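Local coordinates for protein ecdysteroid-phosphate phosphatase (Bombyx mori, PDB 3C7T) that removes phosphate from ecdysteroid 22-phosphates, turning inactive phosphorylated insect moulting hormone into its active form, and also acts as a protein tyrosine phosphatase through this histidine phosphatase domain, at residues L10-R15 and V225-L230; E14-T19 and D57-R62; L91-T96 and I190-T195. All coordinates share one frame; numbering follows the deposited sequence.

Contact 1 (L10-R15 and V225-L230). With WO4 (tungstate(VI)ion), chain E.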
loop_
_atom_site.group_PDB
_atom_site.type_symbol
_atom_site.label_atom_id
_atom_site.label_comp_id
_atom_site.label_asym_id
_atom_site.label_seq_id
_atom_site.Cartn_x
_atom_site.Cartn_y
_atom_site.Cartn_z
ATOM N N LEU A 10 4.109 -6.506 17.048
ATOM C CA LEU A 10 3.940 -5.831 15.759
ATOM C C LEU A 10 3.835 -4.320 15.950
ATOM O O LEU A 10 2.985 -3.856 16.716
ATOM C CB LEU A 10 2.675 -6.381 15.095
ATOM C CG LEU A 10 2.217 -5.873 13.724
ATOM C CD1 LEU A 10 3.211 -6.291 12.623
ATOM C CD2 LEU A 10 0.871 -6.415 13.395
ATOM N N ARG A 11 4.675 -3.541 15.261
ATOM C CA ARG A 11 4.476 -2.075 15.244
ATOM C C ARG A 11 3.249 -1.719 14.371
ATOM O O ARG A 11 2.934 -2.416 13.389
ATOM C CB ARG A 11 5.731 -1.341 14.714
ATOM C CG ARG A 11 5.673 0.166 14.915
ATOM C CD ARG A 11 6.844 0.879 14.243
ATOM N NE ARG A 11 6.664 2.314 14.305
ATOM C CZ ARG A 11 7.176 3.170 13.413
ATOM N NH1 ARG A 11 7.894 2.747 12.370
ATOM N NH2 ARG A 11 6.934 4.460 13.529
ATOM N N HIS A 12 2.566 -0.633 14.722
ATOM C CA HIS A 12 1.428 -0.167 13.944
ATOM C C HIS A 12 1.880 0.164 12.505
ATOM O O HIS A 12 3.083 0.324 12.231
ATOM C CB HIS A 12 0.865 1.087 14.599
ATOM C CG HIS A 12 1.876 2.182 14.722
ATOM N ND1 HIS A 12 2.315 2.922 13.636
ATOM C CD2 HIS A 12 2.559 2.637 15.798
ATOM C CE1 HIS A 12 3.218 3.797 14.051
ATOM N NE2 HIS A 12 3.397 3.627 15.355
ATOM N N GLY A 13 0.912 0.286 11.590
ATOM C CA GLY A 13 1.206 0.613 10.205
ATOM C C GLY A 13 1.389 2.113 10.027
ATOM O O GLY A 13 1.436 2.872 11.004
ATOM N N GLU A 14 1.488 2.533 8.766
ATOM C CA GLU A 14 1.729 3.938 8.386
ATOM C C GLU A 14 0.704 4.897 8.989
ATOM O O GLU A 14 -0.499 4.664 8.888
ATOM C CB GLU A 14 1.693 4.063 6.853
ATOM C CG GLU A 14 1.923 5.483 6.330
ATOM C CD GLU A 14 1.913 5.570 4.814
ATOM O OE1 GLU A 14 0.819 5.527 4.192
ATOM O OE2 GLU A 14 3.017 5.719 4.243
ATOM N N ARG A 15 1.196 5.979 9.607
ATOM C CA ARG A 15 0.327 6.951 10.296
ATOM C C ARG A 15 -0.097 8.108 9.393
ATOM O O ARG A 15 0.743 8.674 8.664
ATOM C CB ARG A 15 1.102 7.555 11.486
ATOM C CG ARG A 15 1.256 6.593 12.654
ATOM C CD ARG A 15 2.275 7.101 13.630
ATOM N NE ARG A 15 1.912 8.369 14.288
ATOM C CZ ARG A 15 2.464 8.801 15.429
ATOM N NH1 ARG A 15 3.404 8.083 16.031
ATOM N NH2 ARG A 15 2.075 9.957 15.985
ATOM N N VAL A 225 12.081 0.666 14.473
ATOM C CA VAL A 225 11.749 -0.435 13.565
ATOM C C VAL A 225 10.696 0.067 12.551
ATOM O O VAL A 225 9.915 0.974 12.869
ATOM C CB VAL A 225 11.262 -1.684 14.329
ATOM C CG1 VAL A 225 12.358 -2.166 15.315
ATOM C CG2 VAL A 225 9.955 -1.425 15.054
ATOM N N PRO A 226 10.686 -0.503 11.334
ATOM C CA PRO A 226 9.749 -0.067 10.282
ATOM C C PRO A 226 8.270 -0.259 10.631
ATOM O O PRO A 226 7.934 -1.014 11.541
ATOM C CB PRO A 226 10.115 -0.979 9.114
ATOM C CG PRO A 226 11.549 -1.387 9.383
ATOM C CD PRO A 226 11.594 -1.555 10.849
ATOM N N TYR A 227 7.390 0.411 9.894
ATOM C CA TYR A 227 5.957 0.192 10.096
ATOM C C TYR A 227 5.626 -1.276 9.923
ATOM O O TYR A 227 6.145 -1.926 8.996
ATOM C CB TYR A 227 5.181 0.976 9.063
ATOM C CG TYR A 227 5.153 2.487 9.222
ATOM C CD1 TYR A 227 4.789 3.080 10.441
ATOM C CD2 TYR A 227 5.370 3.318 8.121
ATOM C CE1 TYR A 227 4.693 4.463 10.558
ATOM C CE2 TYR A 227 5.280 4.717 8.227
ATOM C CZ TYR A 227 4.941 5.276 9.463
ATOM O OH TYR A 227 4.819 6.644 9.592
ATOM N N CYS A 228 4.771 -1.796 10.807
ATOM C CA CYS A 228 4.413 -3.226 10.834
ATOM C C CYS A 228 5.634 -4.178 10.874
ATOM O O CYS A 228 5.539 -5.301 10.438
ATOM C CB CYS A 228 3.460 -3.570 9.683
ATOM S SG CYS A 228 1.796 -2.846 9.915
ATOM N N ALA A 229 6.758 -3.717 11.424
ATOM C CA ALA A 229 7.859 -4.617 11.783
ATOM C C ALA A 229 7.321 -5.694 12.740
ATOM O O ALA A 229 6.608 -5.393 13.696
ATOM C CB ALA A 229 8.973 -3.880 12.422
ATOM N N LEU A 230 7.676 -6.937 12.449
ATOM C CA LEU A 230 7.169 -8.082 13.183
ATOM C C LEU A 230 8.316 -8.783 13.892
ATOM O O LEU A 230 9.333 -9.148 13.284
ATOM C CB LEU A 230 6.462 -9.060 12.229
ATOM C CG LEU A 230 5.862 -10.317 12.854
ATOM C CD1 LEU A 230 4.647 -10.038 13.753
ATOM C CD2 LEU A 230 5.487 -11.333 11.770
HETATM W W WO4 E . 4.982 4.782 16.881
HETATM O O1 WO4 E . 5.950 3.109 16.825
HETATM O O2 WO4 E . 6.238 5.798 18.039
HETATM O O3 WO4 E . 4.894 5.959 15.284
HETATM O O4 WO4 E . 3.327 4.823 17.937
#

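Contact 2 (E14-T19 and D57-R62). With WO4 (tungstate(VI)ion), chain E.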
loop_
_atom_site.group_PDB
_atom_site.type_symbol
_atom_site.label_atom_id
_atom_site.label_comp_id
_atom_site.label_asym_id
_atom_site.label_seq_id
_atom_site.Cartn_x
_atom_site.Cartn_y
_atom_site.Cartn_z
ATOM N N GLU A 14 1.488 2.533 8.766
ATOM C CA GLU A 14 1.729 3.938 8.386
ATOM C C GLU A 14 0.704 4.897 8.989
ATOM O O GLU A 14 -0.499 4.664 8.888
ATOM C CB GLU A 14 1.693 4.063 6.853
ATOM C CG GLU A 14 1.923 5.483 6.330
ATOM C CD GLU A 14 1.913 5.570 4.814
ATOM O OE1 GLU A 14 0.819 5.527 4.192
ATOM O OE2 GLU A 14 3.017 5.719 4.243
ATOM N N ARG A 15 1.196 5.979 9.607
ATOM C CA ARG A 15 0.327 6.951 10.296
ATOM C C ARG A 15 -0.097 8.108 9.393
ATOM O O ARG A 15 0.743 8.674 8.664
ATOM C CB ARG A 15 1.102 7.555 11.486
ATOM C CG ARG A 15 1.256 6.593 12.654
ATOM C CD ARG A 15 2.275 7.101 13.630
ATOM N NE ARG A 15 1.912 8.369 14.288
ATOM C CZ ARG A 15 2.464 8.801 15.429
ATOM N NH1 ARG A 15 3.404 8.083 16.031
ATOM N NH2 ARG A 15 2.075 9.957 15.985
ATOM N N VAL A 16 -1.362 8.535 9.494
ATOM C CA VAL A 16 -1.787 9.714 8.739
ATOM C C VAL A 16 -0.931 10.944 9.121
ATOM O O VAL A 16 -0.462 11.674 8.263
ATOM C CB VAL A 16 -3.294 10.059 8.972
ATOM C CG1 VAL A 16 -3.635 11.418 8.348
ATOM C CG2 VAL A 16 -4.188 8.949 8.372
ATOM N N ASP A 17 -0.764 11.188 10.417
ATOM C CA ASP A 17 -0.094 12.434 10.884
ATOM C C ASP A 17 1.381 12.537 10.466
ATOM O O ASP A 17 1.922 13.653 10.361
ATOM C CB ASP A 17 -0.305 12.652 12.394
ATOM C CG ASP A 17 0.383 11.612 13.266
ATOM O OD1 ASP A 17 0.889 10.582 12.779
ATOM O OD2 ASP A 17 0.392 11.798 14.510
ATOM N N LEU A 18 2.016 11.398 10.190
ATOM C CA LEU A 18 3.421 11.423 9.762
ATOM C C LEU A 18 3.574 11.441 8.245
ATOM O O LEU A 18 4.677 11.713 7.723
ATOM C CB LEU A 18 4.196 10.225 10.332
ATOM C CG LEU A 18 4.290 10.140 11.863
ATOM C CD1 LEU A 18 5.216 8.996 12.334
ATOM C CD2 LEU A 18 4.704 11.501 12.470
ATOM N N THR A 19 2.486 11.133 7.549
ATOM C CA THR A 19 2.472 11.091 6.089
ATOM C C THR A 19 2.024 12.407 5.475
ATOM O O THR A 19 2.457 12.748 4.371
ATOM C CB THR A 19 1.516 9.959 5.618
ATOM O OG1 THR A 19 1.975 8.724 6.166
ATOM C CG2 THR A 19 1.445 9.857 4.087
ATOM N N ASP A 57 -4.696 11.712 18.091
ATOM C CA ASP A 57 -4.758 10.248 18.051
ATOM C C ASP A 57 -5.004 9.831 16.603
ATOM O O ASP A 57 -6.120 9.489 16.217
ATOM C CB ASP A 57 -5.859 9.748 19.024
ATOM C CG ASP A 57 -5.921 8.205 19.148
ATOM O OD1 ASP A 57 -4.851 7.524 19.049
ATOM O OD2 ASP A 57 -7.055 7.696 19.362
ATOM N N THR A 58 -3.930 9.885 15.809
ATOM C CA THR A 58 -3.999 9.682 14.346
ATOM C C THR A 58 -4.566 8.323 13.886
ATOM O O THR A 58 -4.309 7.296 14.519
ATOM C CB THR A 58 -2.599 9.887 13.733
ATOM O OG1 THR A 58 -2.708 9.970 12.305
ATOM C CG2 THR A 58 -1.659 8.749 14.155
ATOM N N PRO A 59 -5.361 8.312 12.799
ATOM C CA PRO A 59 -5.727 7.050 12.124
ATOM C C PRO A 59 -4.518 6.496 11.365
ATOM O O PRO A 59 -3.543 7.225 11.134
ATOM C CB PRO A 59 -6.750 7.504 11.082
ATOM C CG PRO A 59 -7.196 8.868 11.498
ATOM C CD PRO A 59 -6.007 9.478 12.174
ATOM N N LEU A 60 -4.600 5.232 10.947
ATOM C CA LEU A 60 -3.714 4.739 9.876
ATOM C C LEU A 60 -4.149 5.299 8.536
ATOM O O LEU A 60 -5.326 5.560 8.331
ATOM C CB LEU A 60 -3.804 3.218 9.759
ATOM C CG LEU A 60 -3.415 2.314 10.923
ATOM C CD1 LEU A 60 -3.631 0.867 10.489
ATOM C CD2 LEU A 60 -1.938 2.572 11.318
ATOM N N THR A 61 -3.195 5.407 7.612
ATOM C CA THR A 61 -3.480 5.670 6.197
ATOM C C THR A 61 -4.081 4.384 5.611
ATOM O O THR A 61 -4.058 3.325 6.271
ATOM C CB THR A 61 -2.187 5.966 5.434
ATOM O OG1 THR A 61 -1.291 4.871 5.594
ATOM C CG2 THR A 61 -1.544 7.259 6.005
ATOM N N ARG A 62 -4.596 4.477 4.384
ATOM C CA ARG A 62 -5.015 3.274 3.627
ATOM C C ARG A 62 -3.861 2.286 3.532
ATOM O O ARG A 62 -4.056 1.079 3.734
ATOM C CB ARG A 62 -5.572 3.638 2.239
ATOM C CG ARG A 62 -6.911 4.434 2.240
ATOM C CD ARG A 62 -8.076 3.660 2.853
ATOM N NE ARG A 62 -8.351 2.404 2.141
ATOM C CZ ARG A 62 -9.121 2.285 1.061
ATOM N NH1 ARG A 62 -9.680 3.348 0.518
ATOM N NH2 ARG A 62 -9.296 1.084 0.495
HETATM W W WO4 E . 4.982 4.782 16.881
HETATM O O1 WO4 E . 5.950 3.109 16.825
HETATM O O2 WO4 E . 6.238 5.798 18.039
HETATM O O3 WO4 E . 4.894 5.959 15.284
HETATM O O4 WO4 E . 3.327 4.823 17.937
HETATM O O HOH W 1 -1.547 11.173 16.685
#

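Contact 3 (L91-T96 and I190-T195). With WO4 (tungstate(VI)ion), chain E.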
loop_
_atom_site.group_PDB
_atom_site.type_symbol
_atom_site.label_atom_id
_atom_site.label_comp_id
_atom_site.label_asym_id
_atom_site.label_seq_id
_atom_site.Cartn_x
_atom_site.Cartn_y
_atom_site.Cartn_z
ATOM N N LEU A 91 -5.245 4.705 18.529
ATOM C CA LEU A 91 -6.102 4.308 17.410
ATOM C C LEU A 91 -5.326 3.592 16.323
ATOM O O LEU A 91 -5.846 2.627 15.735
ATOM C CB LEU A 91 -6.827 5.497 16.787
ATOM C CG LEU A 91 -7.651 5.159 15.550
ATOM C CD1 LEU A 91 -8.777 4.139 15.877
ATOM C CD2 LEU A 91 -8.172 6.457 14.856
ATOM N N ARG A 92 -4.109 4.046 16.047
ATOM C CA ARG A 92 -3.270 3.390 15.014
ATOM C C ARG A 92 -2.988 1.914 15.326
ATOM O O ARG A 92 -2.877 1.075 14.418
ATOM C CB ARG A 92 -1.967 4.174 14.817
ATOM C CG ARG A 92 -1.126 4.294 16.087
ATOM C CD ARG A 92 0.052 5.223 15.844
ATOM N NE ARG A 92 0.887 5.557 17.001
ATOM C CZ ARG A 92 0.631 6.528 17.892
ATOM N NH1 ARG A 92 -0.505 7.243 17.848
ATOM N NH2 ARG A 92 1.504 6.758 18.870
ATOM N N CYS A 93 -2.879 1.599 16.608
ATOM C CA CYS A 93 -2.586 0.226 17.036
ATOM C C CYS A 93 -3.829 -0.662 16.942
ATOM O O CYS A 93 -3.767 -1.810 16.465
ATOM C CB CYS A 93 -1.986 0.206 18.445
ATOM S SG CYS A 93 -0.542 1.288 18.616
ATOM N N VAL A 94 -4.963 -0.145 17.406
ATOM C CA VAL A 94 -6.223 -0.892 17.267
ATOM C C VAL A 94 -6.576 -1.118 15.781
ATOM O O VAL A 94 -7.005 -2.212 15.383
ATOM C CB VAL A 94 -7.389 -0.213 18.010
ATOM C CG1 VAL A 94 -8.627 -1.116 17.945
ATOM C CG2 VAL A 94 -7.000 0.035 19.487
ATOM N N GLU A 95 -6.359 -0.112 14.943
ATOM C CA GLU A 95 -6.597 -0.318 13.519
ATOM C C GLU A 95 -5.614 -1.297 12.911
ATOM O O GLU A 95 -6.005 -2.076 12.053
ATOM C CB GLU A 95 -6.584 1.001 12.754
ATOM C CG GLU A 95 -7.736 1.942 13.130
ATOM C CD GLU A 95 -7.749 3.207 12.254
ATOM O OE1 GLU A 95 -6.669 3.797 12.027
ATOM O OE2 GLU A 95 -8.838 3.624 11.804
ATOM N N THR A 96 -4.363 -1.299 13.372
ATOM C CA THR A 96 -3.409 -2.285 12.873
ATOM C C THR A 96 -3.900 -3.689 13.249
ATOM O O THR A 96 -3.822 -4.635 12.450
ATOM C CB THR A 96 -2.012 -2.012 13.389
ATOM O OG1 THR A 96 -1.644 -0.686 12.980
ATOM C CG2 THR A 96 -0.975 -3.058 12.809
ATOM N N ILE A 190 0.168 -5.743 19.650
ATOM C CA ILE A 190 0.188 -4.793 18.537
ATOM C C ILE A 190 0.292 -3.401 19.109
ATOM O O ILE A 190 -0.599 -2.933 19.834
ATOM C CB ILE A 190 -1.023 -4.978 17.615
ATOM C CG1 ILE A 190 -0.930 -6.377 16.990
ATOM C CG2 ILE A 190 -1.059 -3.851 16.545
ATOM C CD1 ILE A 190 -2.192 -6.891 16.314
ATOM N N GLY A 191 1.411 -2.748 18.815
ATOM C CA GLY A 191 1.754 -1.528 19.538
ATOM C C GLY A 191 2.654 -0.583 18.769
ATOM O O GLY A 191 2.357 -0.181 17.649
ATOM N N HIS A 192 3.761 -0.239 19.406
ATOM C CA HIS A 192 4.619 0.865 19.010
ATOM C C HIS A 192 5.988 0.271 18.645
ATOM O O HIS A 192 6.171 -0.937 18.768
ATOM C CB HIS A 192 4.706 1.850 20.191
ATOM C CG HIS A 192 3.368 2.370 20.634
ATOM N ND1 HIS A 192 2.712 3.402 19.992
ATOM C CD2 HIS A 192 2.552 1.970 21.637
ATOM C CE1 HIS A 192 1.548 3.614 20.585
ATOM N NE2 HIS A 192 1.435 2.766 21.596
ATOM N N ALA A 193 6.941 1.092 18.206
ATOM C CA ALA A 193 8.267 0.589 17.797
ATOM C C ALA A 193 8.949 -0.145 18.960
ATOM O O ALA A 193 9.555 -1.213 18.771
ATOM C CB ALA A 193 9.143 1.723 17.277
ATOM N N ILE A 194 8.771 0.404 20.165
ATOM C CA ILE A 194 9.385 -0.108 21.398
ATOM C C ILE A 194 8.787 -1.462 21.863
ATOM O O ILE A 194 9.422 -2.224 22.623
ATOM C CB ILE A 194 9.285 0.990 22.504
ATOM C CG1 ILE A 194 10.156 0.682 23.732
ATOM C CG2 ILE A 194 7.821 1.250 22.902
ATOM C CD1 ILE A 194 11.611 0.468 23.422
ATOM N N THR A 195 7.577 -1.772 21.391
ATOM C CA THR A 195 6.842 -2.976 21.791
ATOM C C THR A 195 7.621 -4.263 21.522
ATOM O O THR A 195 7.567 -5.227 22.323
ATOM C CB THR A 195 5.461 -3.030 21.109
ATOM O OG1 THR A 195 4.723 -1.875 21.503
ATOM C CG2 THR A 195 4.662 -4.317 21.508
HETATM W W WO4 E . 4.982 4.782 16.881
HETATM O O1 WO4 E . 5.950 3.109 16.825
HETATM O O2 WO4 E . 6.238 5.798 18.039
HETATM O O3 WO4 E . 4.894 5.959 15.284
HETATM O O4 WO4 E . 3.327 4.823 17.937
#

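Contact 1 (L10-R15 and V225-L230)
Arg-11 has CG anti to the backbone N (chi1 -169°) and sends an extended chain past Val-225 and Pro-226, while Tyr-227 has CG anti to its carbonyl carbon (chi1 -72°), from where its ring lies against Glu-14. Arg-11 to Gly-13 are the RHG signature of the histidine phosphatases, backed here by a type II turn, Pro-226 to Ala-229. Arg-11 N donates to Ala-229 O (3.1 Å) and Cys-228 N to His-12 O (3.1 Å), fixing the two backbones together. The His-12 ring is held by an in-plane bond from ND1 to Gly-13 O (2.8 Å), and NE2, the site of the phosphohistidine intermediate, meets the tungsten at 2.5 Å. Arg-11 gives NE to tungstate O1 (2.7 Å) and NH2 to O3; its NH1 makes a bent, weak bond to Val-225 O. Tyr-227 CD1 lies over one face of the Arg-11 guanidinium, toward its rim, and Glu-14 CA stands 3.4 Å over the centre of the tyrosine ring, a CH-pi contact. An alanine in place of Tyr-227 would probably open a gap against Glu-14 CA and leave one face of the Arg-11 guanidinium without its ring neighbour. At the turn, Cys-228 SG rests 3.5 Å from Gly-13 CA.

Contact 2 (E14-T19 and D57-R62)
Arg-15 and Leu-60 form a single backbone bridge, CA atoms 4.6 Å apart, with Thr-61 N donating to Glu-14 O (3.1 Å) on one side of it and Val-16 N to Pro-59 O (3.0 Å) on the other. Beyond the bridge Glu-14 and Thr-61 cross at about a right angle, and Thr-61 OG1 donates to the anti lone pair of Glu-14 OE1 at 2.6 Å. The carboxylate is buried but well supplied: OE1 also meets Asn-39, and OE2 bonds Ser-251 of the second subunit. Thr-61 is itself an N-cap, its OG1 accepting from Gly-64 N. Thr-58 OG1 does double duty, donating to Pro-59 O and accepting from Asp-17 N at 3.0 Å in the first turn of helix 16-19. Asp-17 has CG between its backbone N and carbonyl carbon (chi1 67°), and its carboxylate lies across the Thr-58 side chain. From there it forms a side-on salt bridge with Arg-15, NE to OD1 tilted from the guanidinium plane and NH2 to OD2 (2.9 Å) in it, each oxygen using its syn lone pair. Arg-15 NH1 is left to bond tungstate O3 at 2.7 Å, so Asp-17 acts as a second-shell residue that positions a ligand-binding arginine. A water joins Asp-17 OD2 to Thr-58 N. On the apolar side Val-16 CG2 packs 4.0 Å from Pro-59 CB. Thr-19 and Thr-61 reach toward each other tip to tip, Thr-19 OG1 donating to Arg-15 O while it touches Thr-61 CG2. The contact thus fastens the short helix 16-19 to the loop between helices 50-56 and 62-77, with Trp-23 of helix 23-27 packing on Val-16 and Pro-59, and Arg-92 and Thr-96 of helix 91-104 against Leu-60.

Contact 3 (L91-T96 and I190-T195)
Arg-92, the first residue of 91-96 to meet 190-195, turns CG back between N and the carbonyl carbon (chi1 59°), and the chain, extended from CG to NE, then carries the guanidinium to tungstate. It presents an edge to tungstate O4, NE at 2.7 Å and NH2 at 2.8 Å. NH2 also lies 3.6 Å from CE1 at the edge of the His-192 ring, the two planes turned 73° apart. Glu-120 adds a long, weak ion pair to the same nitrogen. Next, Cys-93 points toward the strand and sets SG over one face of the His-192 ring, 4.0 Å from the centroid and displaced toward the rim. Its carbonyl O touches Ile-190 CG2 at 3.4 Å. One turn further along helix 91-104, Thr-96 packs CB against that same methyl, Ile-190 CG2, at 3.8 Å. Arg-92 O accepts from both Thr-96 N and Thr-96 OG1, and the same OG1 is hydrogen-bonded to Gly-13 N of the RHG loop. On the other segment, His-192 is oriented from several sides: its backbone N donates to Thr-195 OG1, NE2 bonds Ser-88 OG, and the Phe-119 ring meets it nearly perpendicularly. These contacts leave ND1 directed at tungstate O4, 2.6 Å away and almost straight at 169°. Ala-193 N adds a bond to O1. The polar link between helix 91-104 and the end of strand 187-191 therefore runs chiefly through the bound anion: three N-H groups from Arg-92 and His-192 converge on O4. If the phosphoryl group of a substrate sits where tungstate does, that convergence would be expected to draw negative charge onto one of its oxygens, consistent with the inferred active-site role of His-192.

Overall arrangement
From the N terminus, strand 5-11 leads into 10-15, where contact 1 opens a loop that closes only at 225-230, just as antiparallel strand 230-235 begins beside it. Contact 2 starts from the same stretch, sharing Glu-14 and Arg-15, and closes a much shorter loop at 57-62. Contact 3 follows in series, joining 91-96 to 190-195; both shorter loops fall within the span of contact 1, one after the other, and none cross. Strands 5-11 and 187-191 are sheet neighbours, so contacts 1 and 3 meet through backbone bonds, while Glu-95 and Leu-91 tie contact 3 to the loop of contact 2. All three converge on tungstate, and contacts 1 and 2 also touch the second subunit.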